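Local coordinates for NtrC family transcriptional regulator (Clostridium acetobutylicum ATCC 824, PDB 2Q5C), which probably serves as the N-terminal sensory part of a sigma-54-dependent transcriptional activator whose other domains are thought to bind ATP and DNA, at residues A[40-45]-A[66-71]; A[96-101]-A[136-141]; A[129-134]-A[153-158]. All coordinates share one frame; numbering follows the deposited sequence.

Contact 1 of 3, residues A[40-45]-A[66-71]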
loop_
_atom_site.group_PDB
_atom_site.type_symbol
_atom_site.label_atom_id
_atom_site.label_comp_id
_atom_site.label_asym_id
_atom_site.label_seq_id
_atom_site.Cartn_x
_atom_site.Cartn_y
_atom_site.Cartn_z
ATOM N N ARG A 40 10.795 -0.435 -8.209
ATOM C CA ARG A 40 10.576 -1.540 -9.141
ATOM C C ARG A 40 9.167 -1.484 -9.757
ATOM O O ARG A 40 9.009 -1.737 -10.961
ATOM C CB ARG A 40 10.794 -2.860 -8.411
ATOM C CG ARG A 40 10.536 -4.042 -9.263
ATOM C CD ARG A 40 11.184 -5.280 -8.697
ATOM N NE ARG A 40 10.826 -6.433 -9.522
ATOM C CZ ARG A 40 9.712 -7.140 -9.362
ATOM N NH1 ARG A 40 8.854 -6.820 -8.398
ATOM N NH2 ARG A 40 9.455 -8.165 -10.165
ATOM N N ALA A 41 8.154 -1.136 -8.948
ATOM C CA ALA A 41 6.800 -0.930 -9.468
ATOM C C ALA A 41 6.738 0.173 -10.496
ATOM O O ALA A 41 6.033 0.025 -11.490
ATOM C CB ALA A 41 5.809 -0.659 -8.329
ATOM N N SER A 42 7.511 1.247 -10.287
ATOM C CA SER A 42 7.494 2.359 -11.254
ATOM C C SER A 42 8.118 1.926 -12.589
ATOM O O SER A 42 7.634 2.341 -13.643
ATOM C CB SER A 42 8.182 3.595 -10.663
ATOM O OG SER A 42 9.574 3.473 -10.627
ATOM N N LYS A 43 9.126 1.066 -12.564
ATOM C CA LYS A 43 9.708 0.549 -13.817
ATOM C C LYS A 43 8.699 -0.321 -14.582
ATOM O O LYS A 43 8.540 -0.222 -15.802
ATOM C CB LYS A 43 10.996 -0.225 -13.543
ATOM C CG LYS A 43 11.602 -0.810 -14.825
ATOM C CD LYS A 43 12.952 -1.431 -14.556
ATOM C CE LYS A 43 13.559 -2.007 -15.855
ATOM N NZ LYS A 43 14.985 -2.468 -15.604
ATOM N N ILE A 44 7.982 -1.171 -13.857
ATOM C CA ILE A 44 6.957 -2.007 -14.487
ATOM C C ILE A 44 5.816 -1.129 -15.029
ATOM O O ILE A 44 5.353 -1.339 -16.167
ATOM C CB ILE A 44 6.439 -3.050 -13.475
ATOM C CG1 ILE A 44 7.514 -4.090 -13.186
ATOM C CG2 ILE A 44 5.154 -3.727 -13.986
ATOM C CD1 ILE A 44 7.260 -4.875 -11.884
ATOM N N ALA A 45 5.371 -0.136 -14.259
ATOM C CA ALA A 45 4.347 0.795 -14.725
ATOM C C ALA A 45 4.793 1.548 -15.986
ATOM O O ALA A 45 4.021 1.681 -16.937
ATOM C CB ALA A 45 3.987 1.765 -13.645
ATOM N N LYS A 66 2.987 7.640 -10.006
ATOM C CA LYS A 66 2.406 8.860 -10.552
ATOM C C LYS A 66 3.489 9.777 -11.111
ATOM O O LYS A 66 3.260 10.416 -12.132
ATOM C CB LYS A 66 1.596 9.601 -9.506
ATOM C CG LYS A 66 0.848 10.824 -10.072
ATOM C CD LYS A 66 -0.021 11.484 -9.008
ATOM C CE LYS A 66 -1.237 12.172 -9.633
ATOM N NZ LYS A 66 -2.277 11.167 -10.047
ATOM N N LYS A 67 4.645 9.812 -10.466
ATOM C CA LYS A 67 5.722 10.727 -10.885
ATOM C C LYS A 67 6.457 10.235 -12.117
ATOM O O LYS A 67 7.284 10.966 -12.672
ATOM C CB LYS A 67 6.717 10.982 -9.748
ATOM C CG LYS A 67 6.091 11.684 -8.560
ATOM C CD LYS A 67 7.144 12.183 -7.587
ATOM C CE LYS A 67 6.574 12.449 -6.203
ATOM N NZ LYS A 67 5.301 13.216 -6.239
ATOM N N SER A 68 6.189 9.009 -12.563
ATOM C CA SER A 68 6.956 8.485 -13.698
ATOM C C SER A 68 6.162 8.037 -14.929
ATOM O O SER A 68 6.763 7.675 -15.948
ATOM C CB SER A 68 7.934 7.403 -13.248
ATOM O OG SER A 68 7.295 6.438 -12.462
ATOM N N VAL A 69 4.838 8.019 -14.837
ATOM C CA VAL A 69 3.989 7.709 -15.989
ATOM C C VAL A 69 3.141 8.893 -16.413
ATOM O O VAL A 69 2.882 9.800 -15.611
ATOM C CB VAL A 69 3.091 6.436 -15.757
ATOM C CG1 VAL A 69 3.969 5.264 -15.345
ATOM C CG2 VAL A 69 1.941 6.696 -14.750
ATOM N N SER A 70 2.693 8.886 -17.670
ATOM C CA SER A 70 1.837 9.979 -18.149
ATOM C C SER A 70 0.374 9.587 -18.251
ATOM O O SER A 70 -0.472 10.418 -18.577
ATOM C CB SER A 70 2.350 10.538 -19.494
ATOM O OG SER A 70 2.545 9.471 -20.417
ATOM N N ILE A 71 0.058 8.322 -17.967
ATOM C CA ILE A 71 -1.330 7.882 -18.017
ATOM C C ILE A 71 -1.944 7.973 -16.611
ATOM O O ILE A 71 -1.199 8.173 -15.647
ATOM C CB ILE A 71 -1.457 6.451 -18.565
ATOM C CG1 ILE A 71 -0.740 5.452 -17.644
ATOM C CG2 ILE A 71 -0.873 6.394 -19.984
ATOM C CD1 ILE A 71 -1.098 3.982 -17.922
#

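Contact 2 of 3, residues A[96-101]-A[136-141]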
loop_
_atom_site.group_PDB
_atom_site.type_symbol
_atom_site.label_atom_id
_atom_site.label_comp_id
_atom_site.label_asym_id
_atom_site.label_seq_id
_atom_site.Cartn_x
_atom_site.Cartn_y
_atom_site.Cartn_z
ATOM N N GLU A 96 4.023 -2.950 22.639
ATOM C CA GLU A 96 4.813 -1.804 22.194
ATOM C C GLU A 96 5.193 -1.980 20.731
ATOM O O GLU A 96 5.852 -2.925 20.370
ATOM C CB GLU A 96 6.056 -1.545 23.069
ATOM C CG GLU A 96 6.887 -0.402 22.474
ATOM C CD GLU A 96 7.928 0.228 23.411
ATOM O OE1 GLU A 96 8.553 -0.503 24.216
ATOM O OE2 GLU A 96 8.116 1.469 23.314
ATOM N N LEU A 97 4.736 -1.043 19.902
ATOM C CA LEU A 97 4.852 -1.199 18.451
ATOM C C LEU A 97 5.436 0.032 17.798
ATOM O O LEU A 97 5.278 1.129 18.314
ATOM C CB LEU A 97 3.440 -1.401 17.852
ATOM C CG LEU A 97 2.407 -2.237 18.609
ATOM C CD1 LEU A 97 1.053 -2.190 17.914
ATOM C CD2 LEU A 97 2.873 -3.661 18.719
ATOM N N ALA A 98 6.059 -0.158 16.639
ATOM C CA ALA A 98 6.413 0.964 15.763
ATOM C C ALA A 98 5.395 0.999 14.642
ATOM O O ALA A 98 5.177 -0.025 14.001
ATOM C CB ALA A 98 7.805 0.792 15.169
ATOM N N LEU A 99 4.794 2.157 14.421
ATOM C CA LEU A 99 3.893 2.329 13.278
ATOM C C LEU A 99 4.634 3.196 12.289
ATOM O O LEU A 99 4.992 4.341 12.604
ATOM C CB LEU A 99 2.629 3.020 13.763
ATOM C CG LEU A 99 1.571 3.334 12.696
ATOM C CD1 LEU A 99 1.053 2.058 12.057
ATOM C CD2 LEU A 99 0.463 4.079 13.405
ATOM N N ILE A 100 4.867 2.659 11.090
ATOM C CA ILE A 100 5.676 3.357 10.104
ATOM C C ILE A 100 4.783 3.787 8.952
ATOM O O ILE A 100 4.117 2.950 8.323
ATOM C CB ILE A 100 6.875 2.507 9.613
ATOM C CG1 ILE A 100 7.792 2.182 10.813
ATOM C CG2 ILE A 100 7.643 3.240 8.486
ATOM C CD1 ILE A 100 9.015 1.374 10.503
ATOM N N ALA A 101 4.735 5.084 8.702
ATOM C CA ALA A 101 3.875 5.594 7.632
ATOM C C ALA A 101 4.675 6.379 6.610
ATOM O O ALA A 101 5.712 6.951 6.927
ATOM C CB ALA A 101 2.794 6.465 8.194
ATOM N N SER A 136 16.484 -0.079 11.257
ATOM C CA SER A 136 17.555 -0.035 12.270
ATOM C C SER A 136 17.227 0.891 13.412
ATOM O O SER A 136 17.491 0.562 14.577
ATOM C CB SER A 136 18.872 0.392 11.628
ATOM O OG SER A 136 19.353 -0.653 10.799
ATOM N N LYS A 137 16.651 2.046 13.120
ATOM C CA LYS A 137 16.252 2.960 14.171
ATOM C C LYS A 137 15.263 2.297 15.116
ATOM O O LYS A 137 15.361 2.431 16.322
ATOM C CB LYS A 137 15.673 4.269 13.598
ATOM C CG LYS A 137 15.567 5.334 14.634
ATOM C CD LYS A 137 15.047 6.628 14.042
ATOM C CE LYS A 137 15.044 7.688 15.079
ATOM N NZ LYS A 137 14.580 8.988 14.498
ATOM N N VAL A 138 14.262 1.603 14.576
ATOM C CA VAL A 138 13.305 0.871 15.404
ATOM C C VAL A 138 13.992 -0.030 16.430
ATOM O O VAL A 138 13.624 0.002 17.612
ATOM C CB VAL A 138 12.325 0.055 14.514
ATOM C CG1 VAL A 138 11.396 -0.834 15.367
ATOM C CG2 VAL A 138 11.507 1.030 13.645
ATOM N N LYS A 139 14.992 -0.796 15.976
ATOM C CA LYS A 139 15.706 -1.742 16.851
ATOM C C LYS A 139 16.343 -0.956 17.972
ATOM O O LYS A 139 16.311 -1.378 19.123
ATOM C CB LYS A 139 16.821 -2.494 16.128
ATOM C CG LYS A 139 16.380 -3.484 15.122
ATOM C CD LYS A 139 17.569 -4.140 14.434
ATOM C CE LYS A 139 17.796 -5.566 14.921
ATOM N NZ LYS A 139 18.522 -6.363 13.872
ATOM N N THR A 140 16.928 0.209 17.657
ATOM C CA THR A 140 17.633 0.982 18.686
ATOM C C THR A 140 16.691 1.548 19.729
ATOM O O THR A 140 17.125 1.926 20.852
ATOM C CB THR A 140 18.491 2.147 18.108
ATOM O OG1 THR A 140 17.646 3.201 17.583
ATOM C CG2 THR A 140 19.443 1.661 17.073
ATOM N N GLU A 141 15.396 1.634 19.388
ATOM C CA GLU A 141 14.371 2.098 20.305
ATOM C C GLU A 141 13.818 0.956 21.149
ATOM O O GLU A 141 12.848 1.135 21.881
ATOM C CB GLU A 141 13.223 2.797 19.539
ATOM C CG GLU A 141 13.621 4.049 18.795
ATOM C CD GLU A 141 13.973 5.222 19.693
ATOM O OE1 GLU A 141 13.571 5.236 20.881
ATOM O OE2 GLU A 141 14.632 6.153 19.182
#

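Contact 3 of 3, residues A[129-134]-A[153-158]. With SO4 (sulfate ion), chain E.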
loop_
_atom_site.group_PDB
_atom_site.type_symbol
_atom_site.label_atom_id
_atom_site.label_comp_id
_atom_site.label_asym_id
_atom_site.label_seq_id
_atom_site.Cartn_x
_atom_site.Cartn_y
_atom_site.Cartn_z
ATOM N N ASP A 129 14.691 4.719 -0.133
ATOM C CA ASP A 129 16.063 4.621 0.359
ATOM C C ASP A 129 16.221 4.824 1.873
ATOM O O ASP A 129 17.308 4.603 2.415
ATOM C CB ASP A 129 16.969 5.576 -0.417
ATOM C CG ASP A 129 17.193 5.125 -1.855
ATOM O OD1 ASP A 129 17.009 3.914 -2.169
ATOM O OD2 ASP A 129 17.577 6.001 -2.672
ATOM N N GLU A 130 15.139 5.204 2.542
ATOM C CA GLU A 130 15.151 5.442 3.990
ATOM C C GLU A 130 14.781 4.186 4.769
ATOM O O GLU A 130 14.972 4.126 5.998
ATOM C CB GLU A 130 14.201 6.569 4.357
ATOM C CG GLU A 130 14.737 7.932 3.920
ATOM C CD GLU A 130 13.755 9.064 4.057
ATOM O OE1 GLU A 130 12.645 8.872 4.589
ATOM O OE2 GLU A 130 14.095 10.186 3.611
ATOM N N ILE A 131 14.231 3.193 4.091
ATOM C CA ILE A 131 13.585 2.069 4.802
ATOM C C ILE A 131 14.524 1.254 5.681
ATOM O O ILE A 131 14.233 1.026 6.860
ATOM C CB ILE A 131 12.750 1.180 3.851
ATOM C CG1 ILE A 131 11.559 1.990 3.339
ATOM C CG2 ILE A 131 12.271 -0.112 4.583
ATOM C CD1 ILE A 131 10.761 1.326 2.179
ATOM N N THR A 132 15.670 0.856 5.147
ATOM C CA THR A 132 16.590 0.004 5.913
ATOM C C THR A 132 17.072 0.749 7.150
ATOM O O THR A 132 17.141 0.170 8.242
ATOM C CB THR A 132 17.776 -0.470 5.075
ATOM O OG1 THR A 132 18.415 0.670 4.490
ATOM C CG2 THR A 132 17.297 -1.411 3.970
ATOM N N THR A 133 17.358 2.036 7.005
ATOM C CA THR A 133 17.845 2.846 8.140
ATOM C C THR A 133 16.757 3.012 9.190
ATOM O O THR A 133 17.002 2.943 10.398
ATOM C CB THR A 133 18.310 4.242 7.658
ATOM O OG1 THR A 133 19.359 4.069 6.710
ATOM C CG2 THR A 133 18.792 5.120 8.822
ATOM N N LEU A 134 15.536 3.256 8.742
ATOM C CA LEU A 134 14.433 3.396 9.646
ATOM C C LEU A 134 14.176 2.146 10.473
ATOM O O LEU A 134 13.868 2.250 11.667
ATOM C CB LEU A 134 13.196 3.787 8.841
ATOM C CG LEU A 134 12.088 4.356 9.696
ATOM C CD1 LEU A 134 12.591 5.572 10.498
ATOM C CD2 LEU A 134 10.934 4.762 8.779
ATOM N N THR A 153 7.431 -3.940 6.277
ATOM C CA THR A 153 7.363 -5.082 7.198
ATOM C C THR A 153 8.301 -6.174 6.767
ATOM O O THR A 153 8.858 -6.877 7.632
ATOM C CB THR A 153 5.921 -5.603 7.434
ATOM O OG1 THR A 153 5.342 -5.977 6.180
ATOM C CG2 THR A 153 5.069 -4.510 8.082
ATOM N N ASP A 154 8.509 -6.333 5.457
ATOM C CA ASP A 154 9.501 -7.302 4.969
ATOM C C ASP A 154 10.890 -6.956 5.484
ATOM O O ASP A 154 11.630 -7.858 5.918
ATOM C CB ASP A 154 9.510 -7.418 3.444
ATOM C CG ASP A 154 8.384 -8.273 2.907
ATOM O OD1 ASP A 154 7.780 -9.052 3.674
ATOM O OD2 ASP A 154 8.137 -8.191 1.673
ATOM N N GLU A 155 11.258 -5.678 5.476
ATOM C CA GLU A 155 12.561 -5.266 6.013
ATOM C C GLU A 155 12.638 -5.499 7.537
ATOM O O GLU A 155 13.697 -5.882 8.076
ATOM C CB GLU A 155 12.863 -3.795 5.657
ATOM C CG GLU A 155 14.268 -3.284 6.091
ATOM C CD GLU A 155 15.453 -4.057 5.505
ATOM O OE1 GLU A 155 15.322 -4.661 4.417
ATOM O OE2 GLU A 155 16.535 -4.015 6.140
ATOM N N ALA A 156 11.531 -5.256 8.248
ATOM C CA ALA A 156 11.453 -5.528 9.688
ATOM C C ALA A 156 11.806 -6.966 9.967
ATOM O O ALA A 156 12.638 -7.258 10.853
ATOM C CB ALA A 156 10.027 -5.225 10.223
ATOM N N ILE A 157 11.167 -7.867 9.244
ATOM C CA ILE A 157 11.360 -9.295 9.433
ATOM C C ILE A 157 12.807 -9.684 9.058
ATOM O O ILE A 157 13.451 -10.470 9.768
ATOM C CB ILE A 157 10.293 -10.096 8.662
ATOM C CG1 ILE A 157 8.920 -9.856 9.306
ATOM C CG2 ILE A 157 10.627 -11.605 8.669
ATOM C CD1 ILE A 157 7.725 -10.168 8.371
ATOM N N LYS A 158 13.345 -9.069 8.014
ATOM C CA LYS A 158 14.745 -9.328 7.630
ATOM C C LYS A 158 15.705 -8.962 8.768
ATOM O O LYS A 158 16.713 -9.668 8.989
ATOM C CB LYS A 158 15.107 -8.554 6.365
ATOM C CG LYS A 158 16.533 -8.828 5.850
ATOM C CD LYS A 158 16.831 -8.031 4.578
ATOM C CE LYS A 158 18.265 -8.265 4.121
ATOM N NZ LYS A 158 18.653 -7.295 3.063
HETATM S S SO4 E . 14.491 6.814 -3.914
HETATM O O1 SO4 E . 15.561 7.808 -3.849
HETATM O O2 SO4 E . 14.716 5.848 -4.988
HETATM O O3 SO4 E . 14.497 6.118 -2.630
HETATM O O4 SO4 E . 13.230 7.507 -4.156
#

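Contact 1 of 3, residues A[40-45]-A[66-71]
Ala45 and Val69 make the apolar half of this contact. Ala45 lies on helix 38-48, and its methyl CB meets CG1 of Val69 at 3.9 Å. The same CG1 also comes to 3.9 Å from the carbonyl carbon C of Ala45, so one branch of the valine rests on both the side chain and the backbone of the alanine. Val69 can do this because CG1 lies anti to its own carbonyl carbon, beside the backbone N (chi1 -54°). Ala45 is buried, and it also touches Ile10 of strand 6-11, Ile55 of strand 54-58 and Ile65 of helix 59-66.

The second half pairs two serines without a hydrogen bond between them. OG of Ser68 sits 3.5 Å from CB of Ser42, while the two OG atoms are 4.2 Å apart. Each hydroxyl turns back to its own part of the chain. Ser42 OG bonds to the carbonyl of Thr39, and Ser68 OG bonds to that of Tyr64, with a weak second bond to Ile65.

The contact thus joins helix 38-48 to the loop between helix 59-66 and strand 73-76, within the first parallel alpha/beta domain. The area buried is small, 134 Å² in all. The hydroxyls are spent on carbonyls near them in sequence, so what crosses between the two segments is van der Waals packing.

Contact 2 of 3, residues A[96-101]-A[136-141]
Val138 presents both of its methyls to segment 96-101 of strand 96-102. CG1 meets CB of Ala98 at 3.9 Å. CG2 is 4.0 Å from that same CB, so the alanine methyl is shared almost equally between the two branches. CG2 also reaches CD1 of Ile100, again at 4.0 Å. The valine torsion explains this double use: CG1 is anti to its backbone N (chi1 174°), which places CG2 on the side of that N, and the pair straddles Ala98.

Ile100 contributes the end of its longer branch. CG1 lies beside the backbone N (chi1 -61°), and the chain beyond it is extended (chi2 -179°). This carries CD1 out to the valine, and the two side chains approach at a slant.

Strand 96-102 is an inner strand of a four-stranded parallel sheet with order 2-1-3-4, and helix 131-140 packs on one of its faces, as in Rossmann-like alpha/beta folds. Ala98 and Ile100 both point to that helix, whereas Leu97 points away from it. Ile143, Val146 and Leu161 also touch Val138. All three residues in contact are buried.

Near the helix end, Thr140 OG1 donates to the carbonyl O of Lys137 at 2.7 Å. Further along, Glu141 is the first residue to leave helical backbone angles.

Contact 3 of 3, residues A[129-134]-A[153-158]
Glu155 lays its carboxylate against a methyl group: OE2 is 3.5 Å from CG2 of Thr132, and CD is 3.6 Å from the same carbon. This is van der Waals contact, not a polar pairing. The glutamate gets there by a bend. CG is anti to the backbone N (chi1 -176°), and the chain then folds at chi2 (59°), which brings one face of the carboxylate over the CG2 methyl of Thr132. Gln159 helps to hold both sides, because its NE2 bonds to OE2 of Glu155 and to the backbone O of Thr132. It therefore links the two helices just past the end of 153-158.

The base of the glutamate packs on Ile131. CB of Glu155 meets CG2 of Ile131 at 3.9 Å, so the shorter branch of the isoleucine does the touching. Ile131 is buried, while Thr132 is exposed at the margin.

A sulfate ion, probably from the crystallisation liquor, lies at the start of the segment 129-134 and takes no part in the Glu155 packing. The backbone N of Asp129 donates to O3 of the sulfate at 2.9 Å, with a bent N-H...O angle of 139°. Tyr64 OH binds the same ion.

Helices 131-140 and 150-158 are neighbours in the second parallel alpha/beta domain. Ile131 also reaches Phe125 of strand 119-125, and Ala156 packs on Ile135 and on Val146 of strand 145-148.

Overall arrangement
Contact 1 lies in the domain of strands 6-11, 30-35, 54-58 and 73-76. Contacts 2 and 3 lie in the second domain, whose parallel sheet has the same 2-1-3-4 order. They share helix 131-140, with centres about 10 Å apart, and touch where Ile100 CG2 meets Leu134 CD2 at 3.6 Å. Contact 1 is separate, its centre about 29 Å from that of contact 2 and about 22 Å from that of contact 3. The sulfate lies between the two domains; Tyr64, whose carbonyl takes the Ser68 hydroxyl of contact 1, ties it to that side. A glycerol, like it probably from the crystallisation liquor, lies about 5 Å from the Ile131 side chain and may mark a pocket.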